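Local coordinates for periplasmic solute binding protein (Pectobacterium atrosepticum, PDB 4RY1) that probably binds a sugar in the periplasm and delivers it to an ABC-type transporter, at residues Trp138-Lys149 against Phe208-Val217; Asp154-Ala162 against Gly241-Trp249. All blocks are in the same frame, centred on the assembly; numbering follows the deposited sequence.

Overall arrangement
Both contacts lie on the same side of the chain's centre, their own centres about 12 Å apart, and their segments alternate along the chain: 138-149, 154-162, 208-217, 241-249. Contact 1 packs helix 138-152 against the end of helix 199-214 and the turn after it, on the outer part of the fold. Contact 2 lies deeper, where the loop between helices 138-152 and 169-183 runs beside strand 245-249 of the mixed sheet. They meet directly: His216 and Val217 of contact 1 touch Asp154, Tyr156, Pro158 and Leu159 of contact 2. Helix layer, loop and sheet edge thus form one continuous piece of a periplasmic binding protein fold.

Contact 1 (Trp138-Lys149 against Phe208-Val217); sequences WDELFAAGPVFK and FYKKLVDSHV
The ring of Phe142 is the main bump on helix 138-149, and it sits in a hollow lined by Phe208, Lys211, Leu212, Ser215 and Val217. Lys211 lies across one face: its extended chain puts CD over the ring centre, 3.7 Å from the centroid, while NZ takes up an off-centre cation-pi position. Leu212 CD2 meets Phe142 CE1 at 3.5 Å. Phe142 turns an edge to the face of Phe208 in an offset edge-to-face pair, planes at 80°. Phe208 in turn points its own edge at the six-membered ring face of Trp138, again offset, with Phe208 CZ 3.6 Å from Trp138 CZ3. The three rings make an aromatic cluster, joined by Tyr178, and Trp138 NE1 is hydrogen-bonded to Gln181 OE1.

Farther along, the two chains close in. The segment axes are inclined at 31°, yet Gly145 CA comes within 4.3 Å of Val217 CA, because a Schellman motif at His216 ends helix 199-214 and turns the chain toward its neighbour. Glycine suits this spot, since a CB would run into the carbonyl of Ser215; instead, Gly145 CA makes a CH...O contact with Ser215 O at 3.1 Å. Val217 wedges between Leu141 and Phe142, its CG1 against Leu141 CD1 and its CG2 over the backbone. Lys149 CB sits over one face of the His216 imidazole, offset toward the rim, and with CG anti to the backbone N (chi1 -173°) CG and CD run on past CD2.

Ser215 OG hydrogen-bonds back to Lys211 O, within its own turn. Cohesion between the segments rests on apolar, aromatic and CH-pi packing plus one off-centre cation-pi contact, the methylenes of Lys149 and Lys211 covering rings; His216 O is buried here with no partner in the model.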
loop_
_atom_site.group_PDB
_atom_site.type_symbol
_atom_site.label_atom_id
_atom_site.label_comp_id
_atom_site.label_asym_id
_atom_site.label_seq_id
_atom_site.Cartn_x
_atom_site.Cartn_y
_atom_site.Cartn_z
ATOM N N TRP A 138 13.074 17.678 -3.112
ATOM C CA TRP A 138 13.657 17.030 -1.965
ATOM C C TRP A 138 14.368 18.085 -1.090
ATOM O O TRP A 138 14.309 18.030 0.140
ATOM C CB TRP A 138 14.555 15.884 -2.387
ATOM C CG TRP A 138 13.806 14.857 -3.138
ATOM C CD1 TRP A 138 13.758 14.702 -4.494
ATOM C CD2 TRP A 138 12.937 13.846 -2.587
ATOM N NE1 TRP A 138 12.939 13.659 -4.816
ATOM C CE2 TRP A 138 12.419 13.115 -3.670
ATOM C CE3 TRP A 138 12.547 13.501 -1.292
ATOM C CZ2 TRP A 138 11.546 12.046 -3.498
ATOM C CZ3 TRP A 138 11.678 12.426 -1.121
ATOM C CH2 TRP A 138 11.184 11.727 -2.215
ATOM N N ASP A 139 14.962 19.102 -1.715
ATOM C CA ASP A 139 15.579 20.203 -0.956
ATOM C C ASP A 139 14.665 20.869 -0.002
ATOM O O ASP A 139 15.034 21.137 1.139
ATOM C CB ASP A 139 16.057 21.312 -1.890
ATOM C CG ASP A 139 17.338 21.001 -2.471
ATOM O OD1 ASP A 139 17.911 19.980 -2.021
ATOM O OD2 ASP A 139 17.769 21.759 -3.369
ATOM N N GLU A 140 13.480 21.203 -0.501
ATOM C CA GLU A 140 12.492 21.879 0.317
ATOM C C GLU A 140 12.064 20.958 1.443
ATOM O O GLU A 140 11.804 21.431 2.526
ATOM C CB GLU A 140 11.298 22.355 -0.511
ATOM C CG GLU A 140 11.725 23.385 -1.561
ATOM C CD GLU A 140 10.664 23.785 -2.579
ATOM O OE1 GLU A 140 9.534 23.223 -2.585
ATOM O OE2 GLU A 140 10.988 24.678 -3.399
ATOM N N LEU A 141 11.981 19.652 1.187
ATOM C CA LEU A 141 11.587 18.725 2.250
ATOM C C LEU A 141 12.623 18.761 3.381
ATOM O O LEU A 141 12.267 18.960 4.540
ATOM C CB LEU A 141 11.390 17.304 1.712
ATOM C CG LEU A 141 11.014 16.296 2.813
ATOM C CD1 LEU A 141 9.660 16.630 3.439
ATOM C CD2 LEU A 141 11.015 14.885 2.259
ATOM N N PHE A 142 13.897 18.585 3.031
ATOM C CA PHE A 142 14.974 18.587 4.035
ATOM C C PHE A 142 15.042 19.909 4.772
ATOM O O PHE A 142 15.264 19.935 5.980
ATOM C CB PHE A 142 16.331 18.241 3.413
ATOM C CG PHE A 142 16.417 16.818 2.934
ATOM C CD1 PHE A 142 16.285 15.771 3.830
ATOM C CD2 PHE A 142 16.626 16.528 1.590
ATOM C CE1 PHE A 142 16.348 14.459 3.398
ATOM C CE2 PHE A 142 16.690 15.220 1.159
ATOM C CZ PHE A 142 16.553 14.183 2.062
ATOM N N ALA A 143 14.829 20.998 4.040
ATOM C CA ALA A 143 14.912 22.332 4.620
ATOM C C ALA A 143 13.740 22.626 5.591
ATOM O O ALA A 143 13.875 23.432 6.500
ATOM C CB ALA A 143 15.006 23.384 3.520
ATOM N N ALA A 144 12.595 21.958 5.406
ATOM C CA ALA A 144 11.437 22.095 6.317
ATOM C C ALA A 144 11.701 21.607 7.739
ATOM O O ALA A 144 11.146 22.160 8.704
ATOM C CB ALA A 144 10.230 21.353 5.779
ATOM N N GLY A 145 12.505 20.554 7.857
ATOM C CA GLY A 145 12.784 19.923 9.160
ATOM C C GLY A 145 13.304 20.890 10.229
ATOM O O GLY A 145 12.728 20.996 11.321
ATOM N N PRO A 146 14.416 21.596 9.943
ATOM C CA PRO A 146 14.970 22.521 10.944
ATOM C C PRO A 146 14.031 23.642 11.296
ATOM O O PRO A 146 14.033 24.137 12.431
ATOM C CB PRO A 146 16.198 23.088 10.241
ATOM C CG PRO A 146 16.630 21.975 9.349
ATOM C CD PRO A 146 15.350 21.407 8.822
ATOM N N VAL A 147 13.232 24.058 10.324
ATOM C CA VAL A 147 12.256 25.104 10.558
ATOM C C VAL A 147 11.162 24.634 11.538
ATOM O O VAL A 147 10.797 25.341 12.491
ATOM C CB VAL A 147 11.649 25.637 9.259
ATOM C CG1 VAL A 147 10.581 26.657 9.579
ATOM C CG2 VAL A 147 12.713 26.251 8.342
ATOM N N PHE A 148 10.629 23.444 11.299
ATOM C CA PHE A 148 9.666 22.849 12.243
ATOM C C PHE A 148 10.233 22.828 13.665
ATOM O O PHE A 148 9.571 23.252 14.627
ATOM C CB PHE A 148 9.309 21.416 11.827
ATOM C CG PHE A 148 8.080 21.312 10.940
ATOM C CD1 PHE A 148 7.994 21.985 9.728
ATOM C CD2 PHE A 148 7.020 20.496 11.309
ATOM C CE1 PHE A 148 6.856 21.868 8.922
ATOM C CE2 PHE A 148 5.881 20.376 10.518
ATOM C CZ PHE A 148 5.797 21.059 9.315
ATOM N N LYS A 149 11.449 22.311 13.766
ATOM C CA LYS A 149 12.145 22.132 15.044
ATOM C C LYS A 149 12.316 23.473 15.769
ATOM O O LYS A 149 11.979 23.602 16.942
ATOM C CB LYS A 149 13.520 21.495 14.813
ATOM C CG LYS A 149 14.237 21.115 16.092
ATOM C CD LYS A 149 15.632 20.594 15.833
ATOM C CE LYS A 149 16.258 20.227 17.164
ATOM N NZ LYS A 149 17.513 19.457 17.004
ATOM N N PHE A 208 20.203 8.755 2.470
ATOM C CA PHE A 208 18.933 9.477 2.302
ATOM C C PHE A 208 18.107 9.383 3.607
ATOM O O PHE A 208 17.587 10.395 4.109
ATOM C CB PHE A 208 18.205 8.885 1.100
ATOM C CG PHE A 208 16.810 9.420 0.871
ATOM C CD1 PHE A 208 16.598 10.575 0.136
ATOM C CD2 PHE A 208 15.701 8.738 1.358
ATOM C CE1 PHE A 208 15.321 11.048 -0.098
ATOM C CE2 PHE A 208 14.423 9.211 1.120
ATOM C CZ PHE A 208 14.225 10.359 0.394
ATOM N N TYR A 209 18.024 8.175 4.164
ATOM C CA TYR A 209 17.410 7.976 5.486
ATOM C C TYR A 209 18.088 8.826 6.588
ATOM O O TYR A 209 17.438 9.547 7.349
ATOM C CB TYR A 209 17.405 6.497 5.891
ATOM C CG TYR A 209 16.810 6.342 7.268
ATOM C CD1 TYR A 209 15.436 6.344 7.449
ATOM C CD2 TYR A 209 17.614 6.251 8.395
ATOM C CE1 TYR A 209 14.877 6.235 8.706
ATOM C CE2 TYR A 209 17.068 6.153 9.652
ATOM C CZ TYR A 209 15.694 6.129 9.810
ATOM O OH TYR A 209 15.158 6.046 11.074
ATOM N N LYS A 210 19.415 8.750 6.630
ATOM C CA LYS A 210 20.182 9.420 7.665
ATOM C C LYS A 210 19.927 10.923 7.543
ATOM O O LYS A 210 19.757 11.625 8.541
ATOM C CB LYS A 210 21.659 9.054 7.523
ATOM C CG LYS A 210 22.522 9.370 8.736
ATOM C CD LYS A 210 24.003 9.390 8.381
ATOM C CE LYS A 210 24.889 9.535 9.611
ATOM N NZ LYS A 210 24.817 10.875 10.267
ATOM N N LYS A 211 19.843 11.412 6.312
ATOM C CA LYS A 211 19.531 12.824 6.087
ATOM C C LYS A 211 18.142 13.227 6.576
ATOM O O LYS A 211 17.957 14.289 7.121
ATOM C CB LYS A 211 19.686 13.218 4.616
ATOM C CG LYS A 211 19.731 14.736 4.454
ATOM C CD LYS A 211 20.136 15.145 3.053
ATOM C CE LYS A 211 20.256 16.655 2.940
ATOM N NZ LYS A 211 20.606 17.061 1.554
ATOM N N LEU A 212 17.154 12.374 6.353
ATOM C CA LEU A 212 15.809 12.659 6.836
ATOM C C LEU A 212 15.805 12.828 8.361
ATOM O O LEU A 212 15.191 13.751 8.891
ATOM C CB LEU A 212 14.853 11.535 6.417
ATOM C CG LEU A 212 14.511 11.434 4.923
ATOM C CD1 LEU A 212 13.787 10.134 4.645
ATOM C CD2 LEU A 212 13.645 12.593 4.480
ATOM N N VAL A 213 16.513 11.925 9.035
ATOM C CA VAL A 213 16.631 11.976 10.489
ATOM C C VAL A 213 17.446 13.190 10.966
ATOM O O VAL A 213 16.982 13.986 11.800
ATOM C CB VAL A 213 17.212 10.679 11.058
ATOM C CG1 VAL A 213 17.518 10.835 12.533
ATOM C CG2 VAL A 213 16.201 9.556 10.874
ATOM N N ASP A 214 18.654 13.325 10.433
ATOM C CA ASP A 214 19.561 14.408 10.843
ATOM C C ASP A 214 18.947 15.802 10.602
ATOM O O ASP A 214 19.179 16.744 11.380
ATOM C CB ASP A 214 20.904 14.285 10.119
ATOM C CG ASP A 214 21.733 13.089 10.580
ATOM O OD1 ASP A 214 21.426 12.458 11.617
ATOM O OD2 ASP A 214 22.733 12.787 9.888
ATOM N N SER A 215 18.150 15.923 9.539
ATOM C CA SER A 215 17.429 17.172 9.191
ATOM C C SER A 215 16.107 17.429 9.946
ATOM O O SER A 215 15.442 18.427 9.694
ATOM C CB SER A 215 17.123 17.240 7.683
ATOM O OG SER A 215 18.292 17.176 6.891
ATOM N N HIS A 216 15.727 16.530 10.855
ATOM C CA HIS A 216 14.455 16.632 11.586
ATOM C C HIS A 216 13.240 16.587 10.651
ATOM O O HIS A 216 12.206 17.184 10.930
ATOM C CB HIS A 216 14.414 17.892 12.481
ATOM C CG HIS A 216 13.563 17.753 13.715
ATOM N ND1 HIS A 216 12.234 18.118 13.766
ATOM C CD2 HIS A 216 13.875 17.311 14.959
ATOM C CE1 HIS A 216 11.760 17.891 14.979
ATOM N NE2 HIS A 216 12.736 17.403 15.723
ATOM N N VAL A 217 13.361 15.857 9.543
ATOM C CA VAL A 217 12.185 15.650 8.683
ATOM C C VAL A 217 11.275 14.569 9.262
ATOM O O VAL A 217 10.069 14.731 9.319
ATOM C CB VAL A 217 12.569 15.311 7.235
ATOM C CG1 VAL A 217 11.312 15.072 6.405
ATOM C CG2 VAL A 217 13.332 16.468 6.629
#

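Contact 2 (Asp154-Ala162 against Gly241-Trp249); sequences DSYYPLGVA and GELAGMYLW
Tyr157 and Leu243 form a single beta bridge, with both polar backbone atoms of Tyr157 engaged: its N donates to Glu242 O at 2.9 Å, and its O accepts from Ala244 N at 2.9 Å. Both donors lie nearly along the C=O axis. Beside the bridge, Tyr157 CD1 rests on Leu243 CD2, the two side chains pointing the same way. Pro158, which has no N-H to offer, follows. Leu159 N turns instead to Val217 O, a probable hydrogen bond, and the next bond between the segments runs from Gly160 N to Gly245 O at 2.8 Å, its donor tilted 32° from the carbonyl plane.

The loop thus skirts strand 245-249, whose other backbone bonds, Met246 with Ile121 and Leu248 with Ser119, join it to strand 107-123 of the mixed sheet. Glycine fits at both places: a CB on Gly160 would strike Met246 CE, and one on Gly245 would strike Pro158 O. The bent chain of Met246, chi2 -70°, lays SD 3.7 Å from Ala162 CA, and Ala162 CB also touches Leu248 CD2.

Three waters extend the polar pairing. One donates to Ser155 O and Glu242 OE1, a second links Ser155 OG with Glu242 OE2, and a third donates to Gly160 O while accepting from Tyr247 N. Glutamate suits this edge: its carboxylate reaches the waters while CG lies over one face of the Tyr156 ring, 4.0 Å from the centroid.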
loop_
_atom_site.group_PDB
_atom_site.type_symbol
_atom_site.label_atom_id
_atom_site.label_comp_id
_atom_site.label_asym_id
_atom_site.label_seq_id
_atom_site.Cartn_x
_atom_site.Cartn_y
_atom_site.Cartn_z
ATOM N N ASP A 154 10.971 20.593 19.184
ATOM C CA ASP A 154 11.543 19.280 18.891
ATOM C C ASP A 154 10.497 18.152 18.704
ATOM O O ASP A 154 10.794 17.126 18.102
ATOM C CB ASP A 154 12.523 18.923 20.007
ATOM C CG ASP A 154 13.414 17.784 19.644
ATOM O OD1 ASP A 154 13.964 17.808 18.510
ATOM O OD2 ASP A 154 13.594 16.913 20.473
ATOM N N SER A 155 9.285 18.338 19.227
ATOM C CA SER A 155 8.209 17.329 19.062
ATOM C C SER A 155 7.602 17.284 17.662
ATOM O O SER A 155 6.926 16.320 17.318
ATOM C CB SER A 155 7.069 17.582 20.047
ATOM O OG SER A 155 7.447 17.246 21.360
ATOM N N TYR A 156 7.803 18.359 16.894
ATOM C CA TYR A 156 7.144 18.562 15.600
ATOM C C TYR A 156 7.998 18.188 14.410
ATOM O O TYR A 156 9.140 18.616 14.301
ATOM C CB TYR A 156 6.730 20.027 15.475
ATOM C CG TYR A 156 5.575 20.338 16.404
ATOM C CD1 TYR A 156 5.784 20.690 17.736
ATOM C CD2 TYR A 156 4.266 20.232 15.956
ATOM C CE1 TYR A 156 4.711 20.946 18.590
ATOM C CE2 TYR A 156 3.195 20.473 16.791
ATOM C CZ TYR A 156 3.416 20.833 18.108
ATOM O OH TYR A 156 2.338 21.085 18.931
ATOM N N TYR A 157 7.398 17.426 13.491
ATOM C CA TYR A 157 8.110 16.906 12.324
ATOM C C TYR A 157 7.248 17.035 11.074
ATOM O O TYR A 157 6.042 16.787 11.133
ATOM C CB TYR A 157 8.442 15.419 12.491
ATOM C CG TYR A 157 9.353 15.067 13.649
ATOM C CD1 TYR A 157 8.848 14.938 14.933
ATOM C CD2 TYR A 157 10.708 14.853 13.457
ATOM C CE1 TYR A 157 9.672 14.596 16.000
ATOM C CE2 TYR A 157 11.551 14.510 14.516
ATOM C CZ TYR A 157 11.023 14.389 15.786
ATOM O OH TYR A 157 11.851 14.022 16.808
ATOM N N PRO A 158 7.877 17.355 9.938
ATOM C CA PRO A 158 7.176 17.352 8.645
ATOM C C PRO A 158 6.451 16.054 8.301
ATOM O O PRO A 158 5.382 16.075 7.672
ATOM C CB PRO A 158 8.325 17.577 7.645
ATOM C CG PRO A 158 9.269 18.445 8.398
ATOM C CD PRO A 158 9.235 17.933 9.806
ATOM N N LEU A 159 7.056 14.948 8.710
ATOM C CA LEU A 159 6.691 13.617 8.227
ATOM C C LEU A 159 6.901 12.560 9.308
ATOM O O LEU A 159 7.922 12.572 10.001
ATOM C CB LEU A 159 7.574 13.311 7.011
ATOM C CG LEU A 159 7.428 12.002 6.248
ATOM C CD1 LEU A 159 6.024 11.897 5.697
ATOM C CD2 LEU A 159 8.482 11.871 5.147
ATOM N N GLY A 160 5.936 11.644 9.443
ATOM C CA GLY A 160 6.085 10.480 10.313
ATOM C C GLY A 160 6.458 9.240 9.524
ATOM O O GLY A 160 6.755 9.277 8.329
ATOM N N VAL A 161 6.480 8.133 10.249
ATOM C CA VAL A 161 6.809 6.832 9.734
ATOM C C VAL A 161 5.595 5.982 10.066
ATOM O O VAL A 161 5.253 5.809 11.233
ATOM C CB VAL A 161 8.080 6.278 10.393
ATOM C CG1 VAL A 161 8.409 4.877 9.906
ATOM C CG2 VAL A 161 9.266 7.208 10.110
ATOM N N ALA A 162 4.919 5.505 9.024
ATOM C CA ALA A 162 3.548 5.015 9.111
ATOM C C ALA A 162 3.345 3.805 10.026
ATOM O O ALA A 162 2.264 3.646 10.605
ATOM C CB ALA A 162 3.049 4.708 7.709
ATOM N N GLY A 241 -1.262 16.291 15.628
ATOM C CA GLY A 241 -0.592 17.105 14.618
ATOM C C GLY A 241 0.885 17.359 14.783
ATOM O O GLY A 241 1.460 18.154 14.035
ATOM N N GLU A 242 1.518 16.680 15.742
ATOM C CA GLU A 242 2.979 16.794 15.894
ATOM C C GLU A 242 3.729 16.151 14.717
ATOM O O GLU A 242 4.764 16.637 14.263
ATOM C CB GLU A 242 3.443 16.164 17.207
ATOM C CG GLU A 242 3.118 17.041 18.409
ATOM C CD GLU A 242 3.268 16.361 19.745
ATOM O OE1 GLU A 242 3.747 15.216 19.800
ATOM O OE2 GLU A 242 2.894 17.011 20.748
ATOM N N LEU A 243 3.231 15.004 14.283
ATOM C CA LEU A 243 3.691 14.386 13.031
ATOM C C LEU A 243 2.790 14.887 11.920
ATOM O O LEU A 243 1.610 14.536 11.846
ATOM C CB LEU A 243 3.645 12.864 13.123
ATOM C CG LEU A 243 4.400 12.204 14.281
ATOM C CD1 LEU A 243 4.155 10.708 14.297
ATOM C CD2 LEU A 243 5.882 12.515 14.187
ATOM N N ALA A 244 3.366 15.716 11.063
ATOM C CA ALA A 244 2.576 16.554 10.171
ATOM C C ALA A 244 2.422 16.003 8.750
ATOM O O ALA A 244 1.962 16.697 7.850
ATOM C CB ALA A 244 3.143 17.956 10.128
ATOM N N GLY A 245 2.771 14.746 8.558
ATOM C CA GLY A 245 2.690 14.139 7.246
ATOM C C GLY A 245 2.824 12.642 7.347
ATOM O O GLY A 245 3.439 12.136 8.278
ATOM N N MET A 246 2.295 11.961 6.336
ATOM C CA MET A 246 2.560 10.544 6.109
ATOM C C MET A 246 2.626 10.285 4.611
ATOM O O MET A 246 1.904 10.912 3.834
ATOM C CB MET A 246 1.468 9.657 6.731
ATOM C CG MET A 246 1.512 9.562 8.243
ATOM S SD MET A 246 2.889 8.650 9.018
ATOM C CE MET A 246 2.573 9.228 10.713
ATOM N N TYR A 247 3.480 9.345 4.231
ATOM C CA TYR A 247 3.624 8.889 2.850
ATOM C C TYR A 247 2.872 7.572 2.733
ATOM O O TYR A 247 3.436 6.505 2.926
ATOM C CB TYR A 247 5.110 8.718 2.504
ATOM C CG TYR A 247 5.458 8.284 1.110
ATOM C CD1 TYR A 247 5.139 9.060 0.003
ATOM C CD2 TYR A 247 6.194 7.125 0.895
ATOM C CE1 TYR A 247 5.526 8.672 -1.276
ATOM C CE2 TYR A 247 6.583 6.742 -0.379
ATOM C CZ TYR A 247 6.258 7.522 -1.459
ATOM O OH TYR A 247 6.660 7.104 -2.721
ATOM N N LEU A 248 1.593 7.662 2.399
ATOM C CA LEU A 248 0.677 6.515 2.471
ATOM C C LEU A 248 0.269 6.044 1.102
ATOM O O LEU A 248 0.152 6.840 0.172
ATOM C CB LEU A 248 -0.610 6.920 3.193
ATOM C CG LEU A 248 -0.453 7.381 4.626
ATOM C CD1 LEU A 248 -1.790 7.888 5.160
ATOM C CD2 LEU A 248 0.126 6.285 5.508
ATOM N N TRP A 249 -0.064 4.758 0.994
ATOM C CA TRP A 249 -0.917 4.329 -0.116
ATOM C C TRP A 249 -2.244 5.089 0.026
ATOM O O TRP A 249 -2.783 5.181 1.137
ATOM C CB TRP A 249 -1.190 2.831 -0.072
ATOM C CG TRP A 249 -0.011 1.967 -0.300
ATOM C CD1 TRP A 249 0.558 1.102 0.594
ATOM C CD2 TRP A 249 0.743 1.844 -1.519
ATOM N NE1 TRP A 249 1.611 0.458 -0.006
ATOM C CE2 TRP A 249 1.744 0.898 -1.290
ATOM C CE3 TRP A 249 0.652 2.438 -2.793
ATOM C CZ2 TRP A 249 2.674 0.541 -2.277
ATOM C CZ3 TRP A 249 1.570 2.082 -3.770
ATOM C CH2 TRP A 249 2.563 1.136 -3.507
HETATM O O HOH W 1 6.109 14.258 18.841
HETATM O O HOH W 2 4.891 17.048 22.715
HETATM O O HOH W 3 5.309 8.230 6.118
#